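Local coordinates for HydG protein (Carboxydothermus hydrogenoformans, PDB 4RTB) that acts as a radical SAM maturase of [FeFe]-hydrogenase, a CO and cyanide synthase that carries a [4Fe-4S] cluster and S-adenosylmethionine, at residues Ser48-Lys53 / Leu62-Ile67; Gln52-Gly57 / Asp77-Trp82; Ala140-Gly145 / Phe426-Tyr431; Ile378-Ile383 / Pro438-Lys443. One frame throughout, in Å; residues are numbered along the deposited sequence.

Contact 1: residues Ser48-Lys53 / Leu62-Ile67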
loop_
_atom_site.group_PDB
_atom_site.type_symbol
_atom_site.label_atom_id
_atom_site.label_comp_id
_atom_site.label_asym_id
_atom_site.label_seq_id
_atom_site.Cartn_x
_atom_site.Cartn_y
_atom_site.Cartn_z
ATOM N N SER A 48 -0.085 -29.208 11.191
ATOM C CA SER A 48 1.119 -29.590 11.917
ATOM C C SER A 48 2.362 -29.318 11.083
ATOM O O SER A 48 3.250 -28.573 11.516
ATOM C CB SER A 48 1.068 -31.063 12.321
ATOM O OG SER A 48 -0.034 -31.325 13.172
ATOM N N GLN A 49 2.399 -29.869 9.871
ATOM C CA GLN A 49 3.606 -29.761 9.061
ATOM C C GLN A 49 3.875 -28.285 8.786
ATOM O O GLN A 49 5.019 -27.828 8.895
ATOM C CB GLN A 49 3.492 -30.583 7.764
ATOM C CG GLN A 49 2.607 -30.006 6.671
ATOM C CD GLN A 49 2.171 -31.046 5.659
ATOM O OE1 GLN A 49 2.463 -32.233 5.808
ATOM N NE2 GLN A 49 1.464 -30.607 4.624
ATOM N N ILE A 50 2.809 -27.527 8.524
ATOM C CA ILE A 50 2.960 -26.108 8.242
ATOM C C ILE A 50 3.625 -25.444 9.434
ATOM O O ILE A 50 4.605 -24.711 9.275
ATOM C CB ILE A 50 1.613 -25.424 7.944
ATOM C CG1 ILE A 50 0.958 -26.053 6.713
ATOM C CG2 ILE A 50 1.815 -23.932 7.727
ATOM C CD1 ILE A 50 -0.410 -25.493 6.395
ATOM N N ILE A 51 3.123 -25.751 10.628
ATOM C CA ILE A 51 3.676 -25.182 11.850
ATOM C C ILE A 51 5.167 -25.489 11.944
ATOM O O ILE A 51 5.970 -24.602 12.252
ATOM C CB ILE A 51 2.941 -25.698 13.104
ATOM C CG1 ILE A 51 1.643 -24.912 13.307
ATOM C CG2 ILE A 51 3.821 -25.573 14.334
ATOM C CD1 ILE A 51 0.906 -25.247 14.582
ATOM N N GLN A 52 5.542 -26.726 11.624
ATOM C CA GLN A 52 6.947 -27.105 11.678
ATOM C C GLN A 52 7.736 -26.255 10.687
ATOM O O GLN A 52 8.793 -25.714 11.024
ATOM C CB GLN A 52 7.124 -28.597 11.388
ATOM C CG GLN A 52 6.439 -29.500 12.404
ATOM C CD GLN A 52 6.670 -30.971 12.129
ATOM O OE1 GLN A 52 7.785 -31.389 11.818
ATOM N NE2 GLN A 52 5.611 -31.766 12.237
ATOM N N LYS A 53 7.187 -26.102 9.484
ATOM C CA LYS A 53 7.811 -25.272 8.460
ATOM C C LYS A 53 7.999 -23.838 8.943
ATOM O O LYS A 53 8.937 -23.158 8.527
ATOM C CB LYS A 53 6.981 -25.280 7.173
ATOM C CG LYS A 53 7.365 -26.365 6.183
ATOM C CD LYS A 53 6.596 -26.205 4.883
ATOM C CE LYS A 53 7.123 -27.129 3.800
ATOM N NZ LYS A 53 6.442 -26.891 2.496
ATOM N N LEU A 62 1.779 -22.020 -1.746
ATOM C CA LEU A 62 0.473 -21.385 -1.918
ATOM C C LEU A 62 -0.627 -22.063 -1.103
ATOM O O LEU A 62 -1.350 -21.412 -0.341
ATOM C CB LEU A 62 0.088 -21.385 -3.400
ATOM C CG LEU A 62 -0.288 -20.066 -4.081
ATOM C CD1 LEU A 62 -1.560 -20.241 -4.899
ATOM C CD2 LEU A 62 -0.441 -18.937 -3.074
ATOM N N ILE A 63 -0.740 -23.377 -1.279
ATOM C CA ILE A 63 -1.732 -24.188 -0.582
ATOM C C ILE A 63 -1.620 -24.054 0.937
ATOM O O ILE A 63 -2.613 -23.792 1.624
ATOM C CB ILE A 63 -1.596 -25.684 -0.967
ATOM C CG1 ILE A 63 -1.660 -25.869 -2.489
ATOM C CG2 ILE A 63 -2.664 -26.520 -0.278
ATOM C CD1 ILE A 63 -0.304 -25.911 -3.174
ATOM N N GLU A 64 -0.404 -24.220 1.453
ATOM C CA GLU A 64 -0.166 -24.180 2.892
ATOM C C GLU A 64 -0.418 -22.786 3.460
ATOM O O GLU A 64 -0.806 -22.640 4.618
ATOM C CB GLU A 64 1.262 -24.636 3.207
ATOM C CG GLU A 64 1.767 -25.742 2.288
ATOM C CD GLU A 64 2.932 -26.517 2.874
ATOM O OE1 GLU A 64 4.077 -26.326 2.409
ATOM O OE2 GLU A 64 2.698 -27.332 3.792
ATOM N N ALA A 65 -0.188 -21.767 2.640
ATOM C CA ALA A 65 -0.535 -20.399 3.006
ATOM C C ALA A 65 -2.048 -20.271 3.126
ATOM O O ALA A 65 -2.564 -19.641 4.056
ATOM C CB ALA A 65 0.005 -19.414 1.980
ATOM N N GLY A 66 -2.751 -20.885 2.176
ATOM C CA GLY A 66 -4.202 -20.888 2.175
ATOM C C GLY A 66 -4.766 -21.516 3.433
ATOM O O GLY A 66 -5.666 -20.965 4.070
ATOM N N ILE A 67 -4.225 -22.677 3.788
ATOM C CA ILE A 67 -4.589 -23.355 5.026
ATOM C C ILE A 67 -4.258 -22.488 6.239
ATOM O O ILE A 67 -5.040 -22.402 7.187
ATOM C CB ILE A 67 -3.865 -24.708 5.143
ATOM C CG1 ILE A 67 -4.215 -25.592 3.945
ATOM C CG2 ILE A 67 -4.221 -25.401 6.449
ATOM C CD1 ILE A 67 -3.202 -26.680 3.677
#
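Glu64 meets three side chains of 48-53, Lys53 and Ile50 as its main partners and Gln49 at the edge. Its OE1 forms a salt bridge with Lys53 NZ, although the modelled distance is too short to be relied on. The lysine arrives as an extended chain, crossing the glutamate at about a right angle. Ile50 runs past Glu64 in the opposite direction, its CD1 3.7 Å from Glu64 CB and its CG1 3.6 Å from Glu64 OE2. The amide of Gln49 stands nearly upright to that carboxylate, the planes 83° apart, with NE2 3.6 Å from Glu64 OE2, which may help to steady the carboxylate, though the pair is too long for a hydrogen bond. Two consecutive helices, 43-56 and 62-70, thus meet crosswise in the helical region leading up to the first barrel strand, 95-105; their short segments cross at -105° with axes 10.4 Å apart. A turn further along, Ile50 CD1 also reaches Ile67 CB at 3.8 Å, because CG1 sits beside the backbone N (chi1 -61°) and extends toward the second helix. Branched isoleucines suit this buried side, whereas the longer lysine and glutamine work from its margin. Beyond them, Leu60 of the connecting loop touches Ile50 and Lys53, and Val39 touches Ile67.

Contact 2: residues Gln52-Gly57 / Asp77-Trp82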
loop_
_atom_site.group_PDB
_atom_site.type_symbol
_atom_site.label_atom_id
_atom_site.label_comp_id
_atom_site.label_asym_id
_atom_site.label_seq_id
_atom_site.Cartn_x
_atom_site.Cartn_y
_atom_site.Cartn_z
ATOM N N GLN A 52 5.542 -26.726 11.624
ATOM C CA GLN A 52 6.947 -27.105 11.678
ATOM C C GLN A 52 7.736 -26.255 10.687
ATOM O O GLN A 52 8.793 -25.714 11.024
ATOM C CB GLN A 52 7.124 -28.597 11.388
ATOM C CG GLN A 52 6.439 -29.500 12.404
ATOM C CD GLN A 52 6.670 -30.971 12.129
ATOM O OE1 GLN A 52 7.785 -31.389 11.818
ATOM N NE2 GLN A 52 5.611 -31.766 12.237
ATOM N N LYS A 53 7.187 -26.102 9.484
ATOM C CA LYS A 53 7.811 -25.272 8.460
ATOM C C LYS A 53 7.999 -23.838 8.943
ATOM O O LYS A 53 8.937 -23.158 8.527
ATOM C CB LYS A 53 6.981 -25.280 7.173
ATOM C CG LYS A 53 7.365 -26.365 6.183
ATOM C CD LYS A 53 6.596 -26.205 4.883
ATOM C CE LYS A 53 7.123 -27.129 3.800
ATOM N NZ LYS A 53 6.442 -26.891 2.496
ATOM N N LEU A 54 7.116 -23.384 9.826
ATOM C CA LEU A 54 7.218 -22.025 10.342
ATOM C C LEU A 54 8.260 -21.943 11.449
ATOM O O LEU A 54 8.909 -20.912 11.625
ATOM C CB LEU A 54 5.861 -21.533 10.846
ATOM C CG LEU A 54 4.860 -21.155 9.753
ATOM C CD1 LEU A 54 3.551 -20.682 10.360
ATOM C CD2 LEU A 54 5.447 -20.091 8.838
ATOM N N GLN A 55 8.428 -23.037 12.188
ATOM C CA GLN A 55 9.407 -23.069 13.267
ATOM C C GLN A 55 10.824 -23.098 12.712
ATOM O O GLN A 55 11.700 -22.363 13.173
ATOM C CB GLN A 55 9.175 -24.277 14.170
ATOM C CG GLN A 55 7.889 -24.212 14.965
ATOM C CD GLN A 55 7.651 -25.469 15.770
ATOM O OE1 GLN A 55 8.293 -26.495 15.543
ATOM N NE2 GLN A 55 6.728 -25.398 16.721
ATOM N N LYS A 56 11.040 -23.951 11.717
ATOM C CA LYS A 56 12.345 -24.079 11.084
ATOM C C LYS A 56 12.675 -22.841 10.254
ATOM O O LYS A 56 13.843 -22.549 10.001
ATOM C CB LYS A 56 12.395 -25.332 10.208
ATOM N N GLY A 57 11.640 -22.117 9.841
ATOM C CA GLY A 57 11.817 -20.932 9.022
ATOM C C GLY A 57 11.868 -21.277 7.547
ATOM O O GLY A 57 12.387 -20.511 6.734
ATOM N N ASP A 77 -1.508 -19.486 14.800
ATOM C CA ASP A 77 -1.548 -18.030 14.723
ATOM C C ASP A 77 -0.343 -17.400 15.414
ATOM O O ASP A 77 0.267 -16.470 14.882
ATOM C CB ASP A 77 -2.851 -17.501 15.332
ATOM C CG ASP A 77 -4.080 -18.021 14.610
ATOM O OD1 ASP A 77 -3.939 -18.953 13.791
ATOM O OD2 ASP A 77 -5.188 -17.510 14.871
ATOM N N GLN A 78 0.001 -17.913 16.594
ATOM C CA GLN A 78 1.144 -17.399 17.346
ATOM C C GLN A 78 2.472 -17.583 16.603
ATOM O O GLN A 78 3.287 -16.655 16.543
ATOM C CB GLN A 78 1.220 -18.067 18.722
ATOM C CG GLN A 78 0.596 -17.263 19.860
ATOM C CD GLN A 78 -0.923 -17.335 19.897
ATOM O OE1 GLN A 78 -1.595 -17.111 18.890
ATOM N NE2 GLN A 78 -1.469 -17.648 21.067
ATOM N N ILE A 79 2.691 -18.769 16.038
ATOM C CA ILE A 79 3.935 -19.027 15.314
ATOM C C ILE A 79 3.960 -18.253 13.990
ATOM O O ILE A 79 5.017 -17.779 13.557
ATOM C CB ILE A 79 4.150 -20.548 15.054
ATOM C CG1 ILE A 79 5.517 -20.806 14.411
ATOM C CG2 ILE A 79 3.042 -21.130 14.190
ATOM C CD1 ILE A 79 6.696 -20.390 15.263
ATOM N N LEU A 80 2.793 -18.108 13.367
ATOM C CA LEU A 80 2.672 -17.319 12.148
ATOM C C LEU A 80 3.082 -15.875 12.403
ATOM O O LEU A 80 3.932 -15.326 11.696
ATOM C CB LEU A 80 1.241 -17.374 11.609
ATOM C CG LEU A 80 0.842 -16.395 10.501
ATOM C CD1 LEU A 80 1.626 -16.650 9.223
ATOM C CD2 LEU A 80 -0.656 -16.473 10.241
ATOM N N PHE A 81 2.481 -15.272 13.425
ATOM C CA PHE A 81 2.778 -13.888 13.776
ATOM C C PHE A 81 4.246 -13.732 14.148
ATOM O O PHE A 81 4.902 -12.773 13.737
ATOM C CB PHE A 81 1.882 -13.416 14.924
ATOM C CG PHE A 81 0.423 -13.340 14.564
ATOM C CD1 PHE A 81 0.016 -13.412 13.240
ATOM C CD2 PHE A 81 -0.540 -13.188 15.547
ATOM C CE1 PHE A 81 -1.321 -13.339 12.903
ATOM C CE2 PHE A 81 -1.883 -13.114 15.216
ATOM C CZ PHE A 81 -2.273 -13.190 13.892
ATOM N N TRP A 82 4.751 -14.687 14.924
ATOM C CA TRP A 82 6.155 -14.706 15.323
ATOM C C TRP A 82 7.080 -14.627 14.105
ATOM O O TRP A 82 7.955 -13.749 14.021
ATOM C CB TRP A 82 6.439 -15.967 16.139
ATOM C CG TRP A 82 7.784 -16.007 16.783
ATOM C CD1 TRP A 82 8.206 -15.267 17.848
ATOM C CD2 TRP A 82 8.880 -16.853 16.423
ATOM N NE1 TRP A 82 9.502 -15.590 18.166
ATOM C CE2 TRP A 82 9.938 -16.565 17.305
ATOM C CE3 TRP A 82 9.070 -17.824 15.435
ATOM C CZ2 TRP A 82 11.170 -17.210 17.230
ATOM C CZ3 TRP A 82 10.293 -18.465 15.361
ATOM C CH2 TRP A 82 11.326 -18.157 16.254
#
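Leu54 and Ile79 form the apolar heart of this pairing, their CA atoms the nearest across the two segments at 6.7 Å. Leu54 CB lies 3.7 Å from Ile79 CG1, while the tip of the leucine, CD1, reaches the other branch of the isoleucine, CG2, at 3.9 Å. With its CG1 anti to the backbone N (chi1 -175°), Ile79 sends one arm along the first helix and the other toward the end of Leu54, a use of both branches that suits a beta-branched residue. Leu80 takes part through its CA and CB, which lie 3.9 and 4.2 Å from Leu54 CD1; its CB bond points away, and the rest of its chain packs on helix 303-316. An alanine at Ile79 is likely to open a gap beside Leu54 and to deprive the neighbouring glutamine of its greasy partner.

That glutamine supplies the second kind of contact, one between aliphatic and polar-tipped chains. Gln55 uses its methylene, CG lying 4.0 Å from Ile79 CD1 and the two chains crossing at about a right angle. A long, flexible polar residue fits this exposed margin, since its stem can shield the isoleucine while its amide can remain toward solvent.

The segments of helices 43-56 and 74-91 run at 33° to one another, their axes 9.5 Å apart. Helix 303-316 packs beyond them, its Lys308, Ala311 and Leu312 receiving Leu80, while Leu60 touches Leu54 and Ile51 of the first helix adds to the cover of Ile79; helix 74-91 then leads into strand 95-105.

Contact 3: residues Ala140-Gly145 / Phe426-Tyr431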
loop_
_atom_site.group_PDB
_atom_site.type_symbol
_atom_site.label_atom_id
_atom_site.label_comp_id
_atom_site.label_asym_id
_atom_site.label_seq_id
_atom_site.Cartn_x
_atom_site.Cartn_y
_atom_site.Cartn_z
ATOM N N ALA A 140 0.892 22.217 0.659
ATOM C CA ALA A 140 0.313 22.003 1.984
ATOM C C ALA A 140 0.771 20.674 2.573
ATOM O O ALA A 140 1.067 20.577 3.765
ATOM C CB ALA A 140 -1.205 22.058 1.913
ATOM N N ILE A 141 0.824 19.655 1.723
ATOM C CA ILE A 141 1.318 18.340 2.111
ATOM C C ILE A 141 2.813 18.389 2.437
ATOM O O ILE A 141 3.277 17.723 3.363
ATOM C CB ILE A 141 1.053 17.305 0.994
ATOM C CG1 ILE A 141 -0.447 17.038 0.868
ATOM C CG2 ILE A 141 1.788 16.007 1.258
ATOM C CD1 ILE A 141 -0.794 15.957 -0.132
ATOM N N ARG A 142 3.563 19.190 1.687
ATOM C CA ARG A 142 5.004 19.302 1.914
ATOM C C ARG A 142 5.327 20.031 3.217
ATOM O O ARG A 142 6.250 19.644 3.937
ATOM C CB ARG A 142 5.680 20.017 0.743
ATOM C CG ARG A 142 7.189 20.124 0.891
ATOM C CD ARG A 142 7.809 18.746 1.016
ATOM N NE ARG A 142 9.256 18.790 1.198
ATOM C CZ ARG A 142 9.866 18.647 2.370
ATOM N NH1 ARG A 142 9.152 18.449 3.470
ATOM N NH2 ARG A 142 11.188 18.698 2.441
ATOM N N GLU A 143 4.570 21.089 3.503
ATOM C CA GLU A 143 4.734 21.859 4.739
ATOM C C GLU A 143 4.553 20.981 5.977
ATOM O O GLU A 143 5.123 21.246 7.037
ATOM C CB GLU A 143 3.736 23.022 4.776
ATOM C CG GLU A 143 4.350 24.397 4.536
ATOM C CD GLU A 143 4.103 24.925 3.132
ATOM O OE1 GLU A 143 2.933 25.211 2.795
ATOM O OE2 GLU A 143 5.081 25.063 2.367
ATOM N N MET A 144 3.744 19.940 5.822
ATOM C CA MET A 144 3.473 18.971 6.874
ATOM C C MET A 144 4.738 18.213 7.261
ATOM O O MET A 144 4.928 17.844 8.421
ATOM C CB MET A 144 2.394 17.998 6.398
ATOM C CG MET A 144 1.531 17.391 7.476
ATOM S SD MET A 144 0.025 16.737 6.728
ATOM C CE MET A 144 -0.630 18.217 5.958
ATOM N N GLY A 145 5.602 17.993 6.276
ATOM C CA GLY A 145 6.819 17.227 6.472
ATOM C C GLY A 145 6.869 16.055 5.513
ATOM O O GLY A 145 7.916 15.429 5.329
ATOM N N PHE A 426 14.405 11.052 8.226
ATOM C CA PHE A 426 13.791 11.418 9.497
ATOM C C PHE A 426 14.507 12.608 10.137
ATOM O O PHE A 426 13.875 13.441 10.792
ATOM C CB PHE A 426 13.786 10.225 10.453
ATOM C CG PHE A 426 13.047 10.481 11.735
ATOM C CD1 PHE A 426 13.703 10.418 12.954
ATOM C CD2 PHE A 426 11.697 10.793 11.722
ATOM C CE1 PHE A 426 13.025 10.653 14.137
ATOM C CE2 PHE A 426 11.013 11.031 12.900
ATOM C CZ PHE A 426 11.679 10.961 14.110
ATOM N N VAL A 427 15.821 12.685 9.944
ATOM C CA VAL A 427 16.596 13.826 10.416
ATOM C C VAL A 427 16.060 15.096 9.769
ATOM O O VAL A 427 15.786 16.083 10.453
ATOM C CB VAL A 427 18.107 13.679 10.102
ATOM C CG1 VAL A 427 18.834 14.991 10.349
ATOM C CG2 VAL A 427 18.731 12.571 10.934
ATOM N N GLU A 428 15.892 15.054 8.450
ATOM C CA GLU A 428 15.376 16.196 7.702
ATOM C C GLU A 428 13.982 16.586 8.170
ATOM O O GLU A 428 13.669 17.776 8.295
ATOM C CB GLU A 428 15.353 15.900 6.203
ATOM C CG GLU A 428 14.798 17.043 5.373
ATOM C CD GLU A 428 15.297 17.019 3.948
ATOM O OE1 GLU A 428 15.998 16.054 3.585
ATOM O OE2 GLU A 428 14.996 17.967 3.195
ATOM N N TYR A 429 13.148 15.583 8.426
ATOM C CA TYR A 429 11.827 15.850 8.981
ATOM C C TYR A 429 11.935 16.615 10.294
ATOM O O TYR A 429 11.276 17.639 10.478
ATOM C CB TYR A 429 11.046 14.558 9.209
ATOM C CG TYR A 429 9.733 14.794 9.919
ATOM C CD1 TYR A 429 9.615 14.599 11.289
ATOM C CD2 TYR A 429 8.617 15.237 9.223
ATOM C CE1 TYR A 429 8.418 14.826 11.943
ATOM C CE2 TYR A 429 7.417 15.467 9.867
ATOM C CZ TYR A 429 7.323 15.259 11.227
ATOM O OH TYR A 429 6.129 15.485 11.873
ATOM N N LEU A 430 12.764 16.107 11.203
ATOM C CA LEU A 430 12.928 16.712 12.521
ATOM C C LEU A 430 13.412 18.148 12.420
ATOM O O LEU A 430 12.925 19.029 13.130
ATOM C CB LEU A 430 13.903 15.899 13.371
ATOM C CG LEU A 430 13.417 14.540 13.872
ATOM C CD1 LEU A 430 14.531 13.858 14.636
ATOM C CD2 LEU A 430 12.180 14.695 14.741
ATOM N N TYR A 431 14.376 18.377 11.537
ATOM C CA TYR A 431 14.886 19.719 11.313
ATOM C C TYR A 431 13.788 20.626 10.759
ATOM O O TYR A 431 13.741 21.813 11.076
ATOM C CB TYR A 431 16.091 19.680 10.373
ATOM C CG TYR A 431 16.460 21.023 9.792
ATOM C CD1 TYR A 431 16.838 22.079 10.613
ATOM C CD2 TYR A 431 16.437 21.234 8.421
ATOM C CE1 TYR A 431 17.175 23.309 10.084
ATOM C CE2 TYR A 431 16.774 22.459 7.881
ATOM C CZ TYR A 431 17.141 23.493 8.716
ATOM O OH TYR A 431 17.476 24.715 8.179
#
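Tyr429 lays the edge of its ring against the turn that ends helix 131-144. Ring atom CD2 is 3.8 Å from Gly145 CA, and CE2 comes 3.7 Å from the carbonyl O of Met144; both partners lie near the ring plane. CG stands anti to the backbone N (chi1 174°), which carries the ring out from its helix toward the glycine. Gly145 suits this place twice over: its positive phi disfavours any other residue, and a CB here would point at the tyrosine ring. Phe391 meets the same ring with its plane at about 20°, so a leucine in place of Tyr429 would probably leave Phe391 without its flat neighbour and open a gap beside Gly145.

Charges frame the margin. Arg142, its chain bent at chi2, brings NH2 to 4.0 Å from Glu428 OE2, a long salt bridge with guanidinium and carboxylate planes 61° apart. Stronger salt bridges link Arg142 to Glu432 and Asp177, and Glu428 to Arg179, so the long pair belongs to a wider charge network.

Helix 419-432 packs, through Tyr429, on the Schellman motif at Gly145 that ends helix 131-144 and turns the chain into strand 148-153. This is the helix-to-strand return of a beta-alpha-beta crossover, whose flanking strands 95-105 and 148-153 pair in parallel in the radical SAM barrel.

Contact 4: residues Ile378-Ile383 / Pro438-Lys443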
loop_
_atom_site.group_PDB
_atom_site.type_symbol
_atom_site.label_atom_id
_atom_site.label_comp_id
_atom_site.label_asym_id
_atom_site.label_seq_id
_atom_site.Cartn_x
_atom_site.Cartn_y
_atom_site.Cartn_z
ATOM N N ILE A 378 1.111 11.283 15.043
ATOM C CA ILE A 378 1.348 9.888 14.700
ATOM C C ILE A 378 2.843 9.595 14.618
ATOM O O ILE A 378 3.258 8.451 14.794
ATOM C CB ILE A 378 0.656 9.494 13.369
ATOM C CG1 ILE A 378 1.641 9.499 12.199
ATOM C CG2 ILE A 378 -0.541 10.390 13.092
ATOM C CD1 ILE A 378 1.926 8.122 11.644
ATOM N N VAL A 379 3.651 10.621 14.359
ATOM C CA VAL A 379 5.101 10.450 14.367
ATOM C C VAL A 379 5.572 10.251 15.801
ATOM O O VAL A 379 6.437 9.418 16.072
ATOM C CB VAL A 379 5.830 11.654 13.735
ATOM C CG1 VAL A 379 7.309 11.635 14.083
ATOM C CG2 VAL A 379 5.638 11.653 12.229
ATOM N N GLU A 380 4.988 11.024 16.709
ATOM C CA GLU A 380 5.221 10.869 18.139
ATOM C C GLU A 380 4.903 9.439 18.575
ATOM O O GLU A 380 5.745 8.745 19.160
ATOM C CB GLU A 380 4.363 11.870 18.913
ATOM C CG GLU A 380 5.003 12.471 20.149
ATOM C CD GLU A 380 4.212 13.659 20.670
ATOM O OE1 GLU A 380 3.201 14.027 20.031
ATOM O OE2 GLU A 380 4.601 14.226 21.712
ATOM N N VAL A 381 3.684 9.000 18.270
ATOM C CA VAL A 381 3.246 7.655 18.619
ATOM C C VAL A 381 4.173 6.590 18.034
ATOM O O VAL A 381 4.574 5.663 18.735
ATOM C CB VAL A 381 1.806 7.387 18.143
ATOM C CG1 VAL A 381 1.367 5.985 18.535
ATOM C CG2 VAL A 381 0.856 8.425 18.720
ATOM N N LEU A 382 4.517 6.730 16.757
ATOM C CA LEU A 382 5.419 5.786 16.104
ATOM C C LEU A 382 6.763 5.725 16.812
ATOM O O LEU A 382 7.313 4.645 17.034
ATOM C CB LEU A 382 5.631 6.159 14.635
ATOM C CG LEU A 382 4.508 5.814 13.657
ATOM C CD1 LEU A 382 4.899 6.200 12.239
ATOM C CD2 LEU A 382 4.172 4.338 13.741
ATOM N N ILE A 383 7.285 6.891 17.170
ATOM C CA ILE A 383 8.598 6.972 17.779
ATOM C C ILE A 383 8.568 6.370 19.181
ATOM O O ILE A 383 9.590 5.892 19.679
ATOM C CB ILE A 383 9.110 8.434 17.820
ATOM C CG1 ILE A 383 10.593 8.494 17.464
ATOM C CG2 ILE A 383 8.853 9.088 19.174
ATOM C CD1 ILE A 383 11.163 9.884 17.533
ATOM N N PRO A 438 9.044 21.890 19.320
ATOM C CA PRO A 438 10.399 21.736 19.858
ATOM C C PRO A 438 10.582 20.434 20.644
ATOM O O PRO A 438 11.606 19.757 20.489
ATOM C CB PRO A 438 10.550 22.959 20.771
ATOM C CG PRO A 438 9.523 23.939 20.271
ATOM C CD PRO A 438 8.374 23.088 19.849
ATOM N N GLU A 439 9.603 20.088 21.475
ATOM C CA GLU A 439 9.704 18.892 22.305
ATOM C C GLU A 439 9.799 17.648 21.433
ATOM O O GLU A 439 10.518 16.696 21.754
ATOM C CB GLU A 439 8.510 18.787 23.255
ATOM N N LEU A 440 9.074 17.669 20.321
ATOM C CA LEU A 440 9.127 16.584 19.356
ATOM C C LEU A 440 10.510 16.509 18.714
ATOM O O LEU A 440 11.001 15.423 18.412
ATOM C CB LEU A 440 8.048 16.768 18.289
ATOM C CG LEU A 440 7.818 15.581 17.354
ATOM C CD1 LEU A 440 7.483 14.339 18.157
ATOM C CD2 LEU A 440 6.708 15.892 16.367
ATOM N N TYR A 441 11.132 17.669 18.512
ATOM C CA TYR A 441 12.484 17.742 17.961
ATOM C C TYR A 441 13.485 17.088 18.907
ATOM O O TYR A 441 14.357 16.323 18.481
ATOM C CB TYR A 441 12.876 19.200 17.693
ATOM C CG TYR A 441 14.282 19.400 17.164
ATOM C CD1 TYR A 441 15.307 19.829 17.999
ATOM C CD2 TYR A 441 14.579 19.174 15.826
ATOM C CE1 TYR A 441 16.592 20.020 17.516
ATOM C CE2 TYR A 441 15.861 19.362 15.335
ATOM C CZ TYR A 441 16.862 19.784 16.183
ATOM O OH TYR A 441 18.136 19.972 15.695
ATOM N N LYS A 442 13.347 17.392 20.194
ATOM C CA LYS A 442 14.210 16.800 21.213
ATOM C C LYS A 442 14.014 15.288 21.300
ATOM O O LYS A 442 14.985 14.523 21.312
ATOM C CB LYS A 442 13.945 17.442 22.577
ATOM N N LYS A 443 12.753 14.868 21.358
ATOM C CA LYS A 443 12.416 13.452 21.447
ATOM C C LYS A 443 12.977 12.690 20.248
ATOM O O LYS A 443 13.566 11.614 20.397
ATOM C CB LYS A 443 10.897 13.272 21.534
ATOM C CG LYS A 443 10.458 11.925 22.086
ATOM C CD LYS A 443 8.941 11.820 22.168
ATOM C CE LYS A 443 8.358 12.864 23.109
ATOM N NZ LYS A 443 6.881 12.727 23.239
#
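The segments of helices 375-384 and 438-454 run almost side by side in the same sense, 27° apart, with axes 11.1 Å from each other and the CA atoms of Glu380 and Leu440 nearest, 7.0 Å apart. The first helix leads into strand 388-390, which pairs in parallel with strand 95-105, so the contact joins the alpha/beta framework of the barrel to the helices at the C-terminal end of the chain.

The end of Leu440 comes over to the glutamate, its CD1 3.7 Å from Glu380 CG, resting on the aliphatic stem. A leucine suits this place because its branched end can reach that stem from a CB that does not itself point across; Leu440 also touches Ile433. Lys443 takes the other half of the interface. Its CG is anti to the backbone N and its chain kinks at chi3 (-62°), which lets the middle of the lysine pass Ile383, CD lying 4.1 Å from Ile383 CG2, before the amine swings round to the glutamate. Ile383, in turn, brings its CD1 to the backbone, 4.1 Å from Lys443 O, and Phe426 of helix 419-432 also touches Ile383.

The carbon parts thus pack together and the charges lie at the margin. There Lys443 NZ donates a hydrogen bond, part of a salt bridge, 3.1 Å long to Glu380 OE2; Glu380 OE2 accepts through its anti lone pair, the one away from the other oxygen, and NZ also sits 3.6 Å from Glu380 CG.

Overall arrangement
Contacts 1 and 2 use two faces of helix 43-56, with centres 9 Å apart, and meet where Ile51 packs on Ile79. Contacts 3 and 4 form a second cluster, 12 Å between centres, in which helix 419-432 sits against helices 375-384 and 438-454; Phe426 touches Ile383 there. The clusters are well separated, contacts 1 and 3 lying on opposite sides of the chain's centre. Contact 1 is the most buried and sets a charge pair on apolar packing; contact 2, partly open, relies on carbon alone. Contact 4 also joins a salt bridge to apolar chains, whereas contact 3 rests a ring edge on a helix end beside a charge network whose bridge across the contact is long.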